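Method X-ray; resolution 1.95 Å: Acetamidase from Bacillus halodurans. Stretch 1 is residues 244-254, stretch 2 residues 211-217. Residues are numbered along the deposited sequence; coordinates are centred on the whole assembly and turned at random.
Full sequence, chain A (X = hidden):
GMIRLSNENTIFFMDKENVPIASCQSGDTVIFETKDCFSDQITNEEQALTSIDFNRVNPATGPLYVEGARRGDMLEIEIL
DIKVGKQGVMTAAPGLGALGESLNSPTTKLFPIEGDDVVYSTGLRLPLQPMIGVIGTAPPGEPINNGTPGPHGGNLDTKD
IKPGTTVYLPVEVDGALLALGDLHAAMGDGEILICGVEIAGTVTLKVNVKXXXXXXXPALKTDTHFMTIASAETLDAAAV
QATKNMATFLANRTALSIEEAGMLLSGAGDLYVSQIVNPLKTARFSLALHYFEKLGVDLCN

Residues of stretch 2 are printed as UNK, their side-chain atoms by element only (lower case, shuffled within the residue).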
# COMPACT_ATOMS: atom_id res chain seq x y z
N LYS A 244 -13.57 0.11 5.21
CA LYS A 244 -14.93 0.29 5.72
C LYS A 244 -15.10 1.53 6.59
O LYS A 244 -16.17 2.12 6.57
CB LYS A 244 -15.38 -0.94 6.48
CG LYS A 244 -15.71 -2.09 5.50
CD LYS A 244 -16.19 -3.34 6.22
CE LYS A 244 -16.68 -4.41 5.24
NZ LYS A 244 -17.57 -5.39 5.91
N ASN A 245 -14.04 1.90 7.32
CA ASN A 245 -14.02 3.15 8.14
C ASN A 245 -14.12 4.43 7.31
O ASN A 245 -14.84 5.39 7.66
CB ASN A 245 -12.75 3.22 9.00
CG ASN A 245 -12.74 2.21 10.13
OD1 ASN A 245 -13.67 1.43 10.29
ND2 ASN A 245 -11.66 2.22 10.94
N MSE A 246 -13.39 4.44 6.21
CA MSE A 246 -13.51 5.54 5.25
C MSE A 246 -14.92 5.56 4.65
O MSE A 246 -15.60 6.58 4.66
CB MSE A 246 -12.46 5.42 4.14
CG MSE A 246 -12.44 6.62 3.22
SE MSE A 246 -12.03 8.31 4.16
CE MSE A 246 -10.15 7.86 4.23
N ALA A 247 -15.37 4.43 4.15
CA ALA A 247 -16.65 4.35 3.42
C ALA A 247 -17.88 4.70 4.31
O ALA A 247 -18.82 5.36 3.87
CB ALA A 247 -16.79 2.94 2.77
N THR A 248 -17.88 4.22 5.55
CA THR A 248 -18.99 4.48 6.45
C THR A 248 -18.92 5.93 6.94
O THR A 248 -19.96 6.54 7.12
CB THR A 248 -19.07 3.49 7.65
OG1 THR A 248 -17.88 3.59 8.45
CG2 THR A 248 -19.25 2.05 7.19
N PHE A 249 -17.72 6.46 7.14
CA PHE A 249 -17.54 7.91 7.41
C PHE A 249 -18.17 8.83 6.33
O PHE A 249 -18.99 9.70 6.61
CB PHE A 249 -16.05 8.24 7.60
CG PHE A 249 -15.76 9.72 7.62
CD1 PHE A 249 -16.50 10.58 8.43
CD2 PHE A 249 -14.74 10.24 6.86
CE1 PHE A 249 -16.22 11.97 8.44
CE2 PHE A 249 -14.46 11.62 6.87
CZ PHE A 249 -15.21 12.47 7.67
N LEU A 250 -17.73 8.63 5.09
CA LEU A 250 -18.24 9.35 3.92
C LEU A 250 -19.77 9.21 3.76
O LEU A 250 -20.47 10.17 3.48
CB LEU A 250 -17.52 8.84 2.65
CG LEU A 250 -16.24 9.52 2.17
CD1 LEU A 250 -15.75 8.89 0.85
CD2 LEU A 250 -16.45 11.00 1.98
N ALA A 251 -20.27 7.99 3.95
CA ALA A 251 -21.69 7.73 3.82
C ALA A 251 -22.44 8.46 4.92
O ALA A 251 -23.35 9.23 4.63
CB ALA A 251 -21.95 6.26 3.87
N ASN A 252 -22.02 8.26 6.17
CA ASN A 252 -22.67 8.86 7.33
C ASN A 252 -22.65 10.37 7.37
O ASN A 252 -23.60 11.00 7.82
CB ASN A 252 -22.04 8.34 8.64
CG ASN A 252 -22.43 6.91 8.95
OD1 ASN A 252 -23.32 6.34 8.32
ND2 ASN A 252 -21.75 6.32 9.92
N ARG A 253 -21.55 10.96 6.92
CA ARG A 253 -21.30 12.37 7.10
C ARG A 253 -21.55 13.18 5.83
O ARG A 253 -21.50 14.39 5.89
CB ARG A 253 -19.87 12.58 7.60
CG ARG A 253 -19.65 12.15 9.04
CD ARG A 253 -20.19 13.21 9.99
NE ARG A 253 -19.87 12.97 11.40
CZ ARG A 253 -20.59 12.23 12.24
NH1 ARG A 253 -21.70 11.61 11.84
NH2 ARG A 253 -20.20 12.10 13.49
N THR A 254 -21.82 12.54 4.70
CA THR A 254 -22.06 13.28 3.46
C THR A 254 -23.33 12.80 2.78
O THR A 254 -23.92 11.78 3.18
CB THR A 254 -20.87 13.17 2.44
OG1 THR A 254 -20.94 11.94 1.73
CG2 THR A 254 -19.50 13.28 3.14
N UNK A 211 -14.60 17.67 20.92
CA UNK A 211 -15.69 17.14 21.69
C UNK A 211 -16.61 16.23 20.90
O UNK A 211 -17.38 15.48 21.49
n UNK A 211 -14.75 17.39 26.85
c UNK A 211 -15.76 18.12 24.72
c UNK A 211 -16.46 18.29 22.35
c UNK A 211 -15.64 18.94 23.44
c UNK A 211 -14.66 18.39 25.73
N UNK A 212 -16.53 16.28 19.57
CA UNK A 212 -17.28 15.34 18.77
C UNK A 212 -16.34 14.48 17.98
O UNK A 212 -15.47 14.98 17.25
c UNK A 212 -18.27 16.02 17.83
o UNK A 212 -20.18 16.35 15.61
o UNK A 212 -20.19 14.15 15.48
c UNK A 212 -19.50 15.13 17.54
c UNK A 212 -19.99 15.22 16.11
N UNK A 213 -16.53 13.17 18.12
CA UNK A 213 -15.78 12.20 17.39
C UNK A 213 -16.38 11.97 16.01
O UNK A 213 -17.24 11.12 15.83
n UNK A 213 -13.60 8.43 22.10
c UNK A 213 -14.62 10.06 17.79
n UNK A 213 -14.14 9.08 19.96
c UNK A 213 -14.01 8.13 20.88
c UNK A 213 -14.60 8.83 18.61
c UNK A 213 -15.74 10.92 18.18
n UNK A 213 -14.28 6.88 20.57
N UNK A 214 -15.87 12.69 15.03
CA UNK A 214 -16.47 12.77 13.69
C UNK A 214 -16.18 11.60 12.74
O UNK A 214 -16.95 11.34 11.81
c UNK A 214 -15.97 14.06 13.03
c UNK A 214 -14.52 16.49 12.10
se UNK A 214 -15.86 15.72 10.76
c UNK A 214 -16.89 14.61 11.97
N UNK A 215 -15.06 10.91 12.95
CA UNK A 215 -14.71 9.74 12.13
C UNK A 215 -14.14 8.59 12.97
O UNK A 215 -13.80 8.77 14.15
c UNK A 215 -13.73 10.12 10.99
c UNK A 215 -11.07 12.41 12.43
c UNK A 215 -13.13 12.52 10.61
c UNK A 215 -12.89 11.34 11.28
c UNK A 215 -11.34 13.58 11.77
c UNK A 215 -12.37 13.63 10.85
c UNK A 215 -11.85 11.29 12.18
N UNK A 216 -14.03 7.39 12.36
CA UNK A 216 -13.42 6.26 13.06
C UNK A 216 -11.93 6.51 13.23
O UNK A 216 -11.30 7.13 12.38
c UNK A 216 -13.67 5.08 12.12
c UNK A 216 -14.69 5.56 11.14
c UNK A 216 -14.44 7.01 11.00
N UNK A 217 -11.39 6.06 14.35
CA UNK A 217 -10.05 6.41 14.77
C UNK A 217 -9.23 5.09 14.87
O UNK A 217 -9.81 4.06 15.07
c UNK A 217 -10.25 9.37 15.32
c UNK A 217 -10.13 7.11 16.13
c UNK A 217 -10.98 8.97 17.65
c UNK A 217 -10.92 8.40 16.22

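Position 211 carries four carbons in an unbranched row ending in a nitrogen, the pattern of lysine. Its side chain is out of reach of stretch 1, so the atoms alone identify it as K211.

Position 212 has three carbons, the third bearing two oxygens: a carboxylate one methylene longer than aspartate's. One of these oxygens lies 2.9 Å from R253 NH2, as expected for opposite charges. The residue is E212, the oxygen is OE2, and the pair E212 OE2 to R253 NH2 is a salt bridge.

At position 213, three carbons lead to a nitrogen and then to a carbon carrying two further nitrogens, a guanidinium. This is R213. Its CA-to-CB bond points away from stretch 1, and its side-chain nitrogens are hydrogen-bonded elsewhere in the structure.

Position 214 shows two carbons, a selenium and a terminal carbon, unbranched. The selenium is 4.4 Å from F249 CE1, and the second carbon is 3.4 Å from R253 NE. Only selenomethionine fits, so the residue is M214, with those atoms SE and CG. Its CA-to-CB bond points sideways to stretch 1, but its end leads away. The backbone O of M214 approaches F249 CD1 at 3.5 Å.

Position 215 has one carbon followed by a ring of six carbons with no oxygen attached, which excludes tyrosine. One ring carbon sits 3.6 Å from F249 CZ, over one face of the F249 ring. The residue is F215 and that carbon is CD2. The ring centroids are 5.3 Å apart and the planes meet at 84°, an edge-to-face pair in which F215 supplies the edge. F215 CB also lies 3.9 Å from the F249 centroid, 14° off the ring normal, adding a CH-pi contact over the face.

Position 216 has three carbons closing a ring onto the backbone nitrogen, and one of them meets N245 O at 3.5 Å. This is P216, and that carbon is CG. Its CB meets N245 CG at 3.6 Å, and its CD lies 4.0 Å from F249 CB.

Position 217 holds four carbons, forked at the second: L217. Its CA-to-CB bond points away from stretch 1, and its side chain makes no contact there.

The contact thus uses N245, F249 and R253, spaced four residues apart so that successive helical turns direct their CA-to-CB bonds toward the irregular segment. P216 packs at N245, F249 receives the edge of F215, and R253 reaches E212. The buried surface, 366 Å² summed over both sides, is modest; packing around F249 and one salt bridge at R253 are its main features.

Stretch 2, residues 211-217: KERMFPL
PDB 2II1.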